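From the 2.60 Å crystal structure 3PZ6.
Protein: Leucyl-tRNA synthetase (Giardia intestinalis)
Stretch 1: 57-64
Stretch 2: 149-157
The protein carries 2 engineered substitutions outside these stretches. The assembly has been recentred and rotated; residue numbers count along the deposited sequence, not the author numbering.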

ATOM      1  N   PHE A  57     -11.718  21.541   2.088  1.00 75.72           N
ATOM      2  CA  PHE A  57     -11.653  20.302   1.311  1.00 74.40           C
ATOM      3  C   PHE A  57     -10.210  19.970   0.927  1.00 72.38           C
ATOM      4  O   PHE A  57      -9.533  20.754   0.251  1.00 65.66           O
ATOM      5  CB  PHE A  57     -12.549  20.346   0.071  1.00 72.66           C
ATOM      6  CG  PHE A  57     -12.435  19.117  -0.800  1.00 76.65           C
ATOM      7  CD1 PHE A  57     -13.084  17.933  -0.446  1.00 79.79           C
ATOM      8  CD2 PHE A  57     -11.672  19.143  -1.966  1.00 70.33           C
ATOM      9  CE1 PHE A  57     -12.979  16.791  -1.247  1.00 81.62           C
ATOM     10  CE2 PHE A  57     -11.560  18.012  -2.775  1.00 70.17           C
ATOM     11  CZ  PHE A  57     -12.214  16.831  -2.414  1.00 77.96           C
ATOM     12  N   TYR A  58      -9.753  18.810   1.386  1.00 65.45           N
ATOM     13  CA  TYR A  58      -8.378  18.388   1.181  1.00 55.63           C
ATOM     14  C   TYR A  58      -8.112  17.991  -0.271  1.00 50.38           C
ATOM     15  O   TYR A  58      -8.978  17.433  -0.943  1.00 48.14           O
ATOM     16  CB  TYR A  58      -8.013  17.242   2.138  1.00 48.81           C
ATOM     17  CG  TYR A  58      -6.625  16.696   1.905  1.00 51.14           C
ATOM     18  CD1 TYR A  58      -5.502  17.371   2.380  1.00 39.26           C
ATOM     19  CD2 TYR A  58      -6.433  15.521   1.178  1.00 44.64           C
ATOM     20  CE1 TYR A  58      -4.225  16.882   2.150  1.00 43.17           C
ATOM     21  CE2 TYR A  58      -5.165  15.026   0.943  1.00 42.04           C
ATOM     22  CZ  TYR A  58      -4.065  15.710   1.432  1.00 43.30           C
ATOM     23  OH  TYR A  58      -2.808  15.214   1.198  1.00 39.70           O
ATOM     24  N   SER A  59      -6.901  18.291  -0.735  1.00 47.17           N
ATOM     25  CA  SER A  59      -6.452  17.922  -2.071  1.00 45.63           C
ATOM     26  C   SER A  59      -4.952  17.654  -2.045  1.00 45.96           C
ATOM     27  O   SER A  59      -4.183  18.435  -1.477  1.00 48.98           O
ATOM     28  CB  SER A  59      -6.778  19.037  -3.067  1.00 44.49           C
ATOM     29  OG  SER A  59      -6.676  18.575  -4.402  1.00 51.33           O
ATOM     30  N   ASN A  60      -4.541  16.544  -2.650  1.00 42.83           N
ATOM     31  CA  ASN A  60      -3.132  16.168  -2.685  1.00 35.04           C
ATOM     32  C   ASN A  60      -2.474  16.543  -4.007  1.00 37.58           C
ATOM     33  O   ASN A  60      -2.849  16.017  -5.057  1.00 38.36           O
ATOM     34  CB  ASN A  60      -2.955  14.676  -2.399  1.00 38.96           C
ATOM     35  CG  ASN A  60      -1.535  14.324  -1.992  1.00 37.10           C
ATOM     36  OD1 ASN A  60      -1.283  13.945  -0.852  1.00 37.69           O
ATOM     37  ND2 ASN A  60      -0.604  14.449  -2.921  1.00 32.91           N
ATOM     38  N   PRO A  61      -1.476  17.446  -3.952  1.00 36.40           N
ATOM     39  CA  PRO A  61      -0.785  17.983  -5.123  1.00 28.93           C
ATOM     40  C   PRO A  61       0.094  16.976  -5.862  1.00 34.49           C
ATOM     41  O   PRO A  61       0.356  17.156  -7.050  1.00 42.75           O
ATOM     42  CB  PRO A  61       0.080  19.096  -4.535  1.00 37.01           C
ATOM     43  CG  PRO A  61       0.302  18.686  -3.118  1.00 40.30           C
ATOM     44  CD  PRO A  61      -0.974  18.042  -2.701  1.00 38.09           C
ATOM     45  N   LYS A  62       0.559  15.941  -5.172  1.00 31.38           N
ATOM     46  CA  LYS A  62       1.336  14.895  -5.826  1.00 30.36           C
ATOM     47  C   LYS A  62       0.446  14.058  -6.744  1.00 33.45           C
ATOM     48  O   LYS A  62       0.876  13.643  -7.818  1.00 30.27           O
ATOM     49  CB  LYS A  62       2.049  13.999  -4.808  1.00 27.11           C
ATOM     50  CG  LYS A  62       2.910  14.734  -3.791  1.00 28.72           C
ATOM     51  CD  LYS A  62       3.973  15.607  -4.445  1.00 34.09           C
ATOM     52  CE  LYS A  62       5.099  14.796  -5.061  1.00 28.34           C
ATOM     53  NZ  LYS A  62       5.922  14.157  -4.005  1.00 35.12           N
ATOM     54  N   ASN A  63      -0.791  13.822  -6.310  1.00 30.32           N
ATOM     55  CA  ASN A  63      -1.781  13.107  -7.114  1.00 33.82           C
ATOM     56  C   ASN A  63      -2.119  13.871  -8.394  1.00 34.30           C
ATOM     57  O   ASN A  63      -2.138  13.287  -9.479  1.00 34.46           O
ATOM     58  CB  ASN A  63      -3.059  12.834  -6.308  1.00 34.24           C
ATOM     59  CG  ASN A  63      -2.825  11.922  -5.111  1.00 35.81           C
ATOM     60  OD1 ASN A  63      -1.824  12.041  -4.406  1.00 38.67           O
ATOM     61  ND2 ASN A  63      -3.763  11.018  -4.867  1.00 35.68           N
ATOM     62  N   LYS A  64      -2.358  15.175  -8.252  1.00 30.01           N
ATOM     63  CA  LYS A  64      -2.663  16.051  -9.380  1.00 35.91           C
ATOM     64  C   LYS A  64      -1.543  16.062 -10.426  1.00 40.90           C
ATOM     65  O   LYS A  64      -1.811  15.969 -11.626  1.00 45.01           O
ATOM     66  CB  LYS A  64      -2.968  17.474  -8.895  1.00 30.69           C
ATOM     67  N   GLY A 149       9.902   7.734  -8.072  1.00 29.01           N
ATOM     68  CA  GLY A 149       9.498   7.615  -6.672  1.00 26.82           C
ATOM     69  C   GLY A 149       9.145   8.961  -6.071  1.00 27.81           C
ATOM     70  O   GLY A 149       8.158   9.089  -5.344  1.00 32.30           O
ATOM     71  N   SER A 150       9.961   9.965  -6.393  1.00 28.51           N
ATOM     72  CA  SER A 150       9.725  11.356  -6.018  1.00 28.70           C
ATOM     73  C   SER A 150       8.300  11.834  -6.297  1.00 29.76           C
ATOM     74  O   SER A 150       7.695  12.503  -5.458  1.00 29.33           O
ATOM     75  CB  SER A 150      10.711  12.266  -6.749  1.00 29.57           C
ATOM     76  OG  SER A 150      11.874  12.448  -5.974  1.00 39.51           O
ATOM     77  N   ASP A 151       7.785  11.501  -7.480  1.00 25.14           N
ATOM     78  CA  ASP A 151       6.436  11.874  -7.876  1.00 30.21           C
ATOM     79  C   ASP A 151       5.391  11.154  -7.016  1.00 30.18           C
ATOM     80  O   ASP A 151       4.385  11.752  -6.616  1.00 26.54           O
ATOM     81  CB  ASP A 151       6.205  11.557  -9.357  1.00 32.62           C
ATOM     82  CG  ASP A 151       7.114  12.350 -10.280  1.00 39.21           C
ATOM     83  OD1 ASP A 151       7.478  13.501  -9.938  1.00 37.40           O
ATOM     84  OD2 ASP A 151       7.461  11.819 -11.360  1.00 41.19           O
ATOM     85  N   LEU A 152       5.656   9.880  -6.727  1.00 26.18           N
ATOM     86  CA  LEU A 152       4.764   9.037  -5.927  1.00 30.47           C
ATOM     87  C   LEU A 152       4.744   9.400  -4.447  1.00 28.14           C
ATOM     88  O   LEU A 152       3.711   9.288  -3.784  1.00 28.20           O
ATOM     89  CB  LEU A 152       5.140   7.562  -6.074  1.00 22.15           C
ATOM     90  CG  LEU A 152       4.918   6.931  -7.441  1.00 20.16           C
ATOM     91  CD1 LEU A 152       5.591   5.590  -7.473  1.00 24.19           C
ATOM     92  CD2 LEU A 152       3.433   6.802  -7.743  1.00 28.18           C
ATOM     93  N   LEU A 153       5.889   9.840  -3.936  1.00 27.47           N
ATOM     94  CA  LEU A 153       6.041  10.075  -2.505  1.00 30.04           C
ATOM     95  C   LEU A 153       4.986  11.054  -1.987  1.00 24.82           C
ATOM     96  O   LEU A 153       4.656  12.036  -2.652  1.00 27.25           O
ATOM     97  CB  LEU A 153       7.458  10.564  -2.201  1.00 28.52           C
ATOM     98  CG  LEU A 153       8.140  10.008  -0.950  1.00 35.36           C
ATOM     99  CD1 LEU A 153       8.343   8.490  -1.044  1.00 26.34           C
ATOM    100  CD2 LEU A 153       9.476  10.707  -0.703  1.00 30.63           C
ATOM    101  N   LEU A 154       4.440  10.750  -0.814  1.00 24.98           N
ATOM    102  CA  LEU A 154       3.393  11.557  -0.171  1.00 25.75           C
ATOM    103  C   LEU A 154       2.111  11.744  -1.016  1.00 27.43           C
ATOM    104  O   LEU A 154       1.390  12.723  -0.852  1.00 22.98           O
ATOM    105  CB  LEU A 154       3.952  12.898   0.323  1.00 23.40           C
ATOM    106  CG  LEU A 154       5.311  12.856   1.027  1.00 22.61           C
ATOM    107  CD1 LEU A 154       5.780  14.258   1.346  1.00 22.31           C
ATOM    108  CD2 LEU A 154       5.289  11.985   2.289  1.00 21.15           C
ATOM    109  N   ALA A 155       1.840  10.794  -1.907  1.00 24.65           N
ATOM    110  CA  ALA A 155       0.553  10.717  -2.586  1.00 25.51           C
ATOM    111  C   ALA A 155      -0.441   9.986  -1.690  1.00 27.19           C
ATOM    112  O   ALA A 155      -0.044   9.354  -0.705  1.00 23.85           O
ATOM    113  CB  ALA A 155       0.692   9.991  -3.906  1.00 25.53           C
ATOM    114  N   THR A 156      -1.726  10.080  -2.019  1.00 25.39           N
ATOM    115  CA  THR A 156      -2.749   9.378  -1.254  1.00 27.53           C
ATOM    116  C   THR A 156      -3.436   8.333  -2.107  1.00 25.33           C
ATOM    117  O   THR A 156      -3.754   8.577  -3.272  1.00 25.04           O
ATOM    118  CB  THR A 156      -3.830  10.312  -0.674  1.00 25.22           C
ATOM    119  OG1 THR A 156      -4.487  10.985  -1.742  1.00 36.32           O
ATOM    120  CG2 THR A 156      -3.238  11.329   0.242  1.00 26.72           C
ATOM    121  N   VAL A 157      -3.658   7.169  -1.515  1.00 21.23           N
ATOM    122  CA  VAL A 157      -4.339   6.095  -2.205  1.00 26.63           C
ATOM    123  C   VAL A 157      -5.532   5.585  -1.400  1.00 29.14           C
ATOM    124  O   VAL A 157      -5.621   5.803  -0.187  1.00 26.02           O
ATOM    125  CB  VAL A 157      -3.364   4.929  -2.623  1.00 26.53           C
ATOM    126  CG1 VAL A 157      -2.374   5.407  -3.707  1.00 23.75           C
ATOM    127  CG2 VAL A 157      -2.626   4.328  -1.418  1.00 18.45           C
TER
HETATM  128  O   HOH W   1       3.600  14.090  -8.050  1.00 33.20           O

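How does Lys62 reach the end of the helix in the second stretch? Its CA-to-CB bond points toward that stretch, and all four chi angles then fall in the m well, at -53°, -57°, -72° and -70°. A run of like-signed turns coils the chain instead of extending it, and the coil delivers the ammonium group to two backbone carbonyls: NZ of Lys62 donates hydrogen bonds to O of Ser150 and to O of Leu153, each at 2.8 Å. These oxygens belong to the last part of the helix and to the first residue that leaves helical geometry, where carbonyls no longer all find amide partners along the chain. The positive charge meets peptide dipoles here, with no carboxylate of the two stretches taking part. The aliphatic portion is used as well, since CE of Lys62 lies 3.5 Å from O of Asp151. Lys62 has more area covered by the other stretch than any of its neighbours in the contact.

What holds the backbone of Lys62 near the same helix end? Water 1 donates hydrogen bonds to O of Lys62 at 2.8 Å and to O of Asp151 at 2.9 Å. Both oxygens are acceptors and could not bond to one another directly, so a water that offers a proton to each is a natural link between them. Farther along, the type II turn from Leu152 to Ala155, closed by a bond of 3.0 Å from N of Ala155 to O of Leu152, brings the chain back past the lysine. The positive phi of Leu154, 58°, is part of that turn, and CB of Lys62 comes to 4.3 Å from CB of Ala155.

Why does Asn63 adopt its particular rotamer? Its CA-to-CB bond runs sideways, yet chi1 of -63° (m) and chi2 of 41° bring the end of the side chain nearer, with the amide set against the backbone of Thr156. OD1 of Asn63 accepts from N of Thr156 at 3.1 Å, while ND2 of Asn63 donates to O of Thr156 at 2.9 Å. One amide thus satisfies both the donor and the acceptor of a single residue at the start of a strand, and this pairing fixes which end of the amide is oxygen. Thr156, with chi1 of 60° (p), adds a weak bond from ND2 of Asn63 to its OG1 at 3.2 Å, where the N-H...O angle is only 123°.

What do Tyr58 and Asn60 contribute beside this pairing? Asn60 occupies the N-cap position before the helix; its CA-to-CB bond points toward the second stretch, and the buried side chain, with chi1 of -162° (t), lies among Leu154, Ala155 and Thr156. The orientation of its amide is uncertain. Tyr58, with chi1 of 176° (t), approaches more lightly: its OH is 4.0 Å from CG2 of Thr156, a methyl that sits at the edge of the ring, near its plane, and so makes no stacking contact.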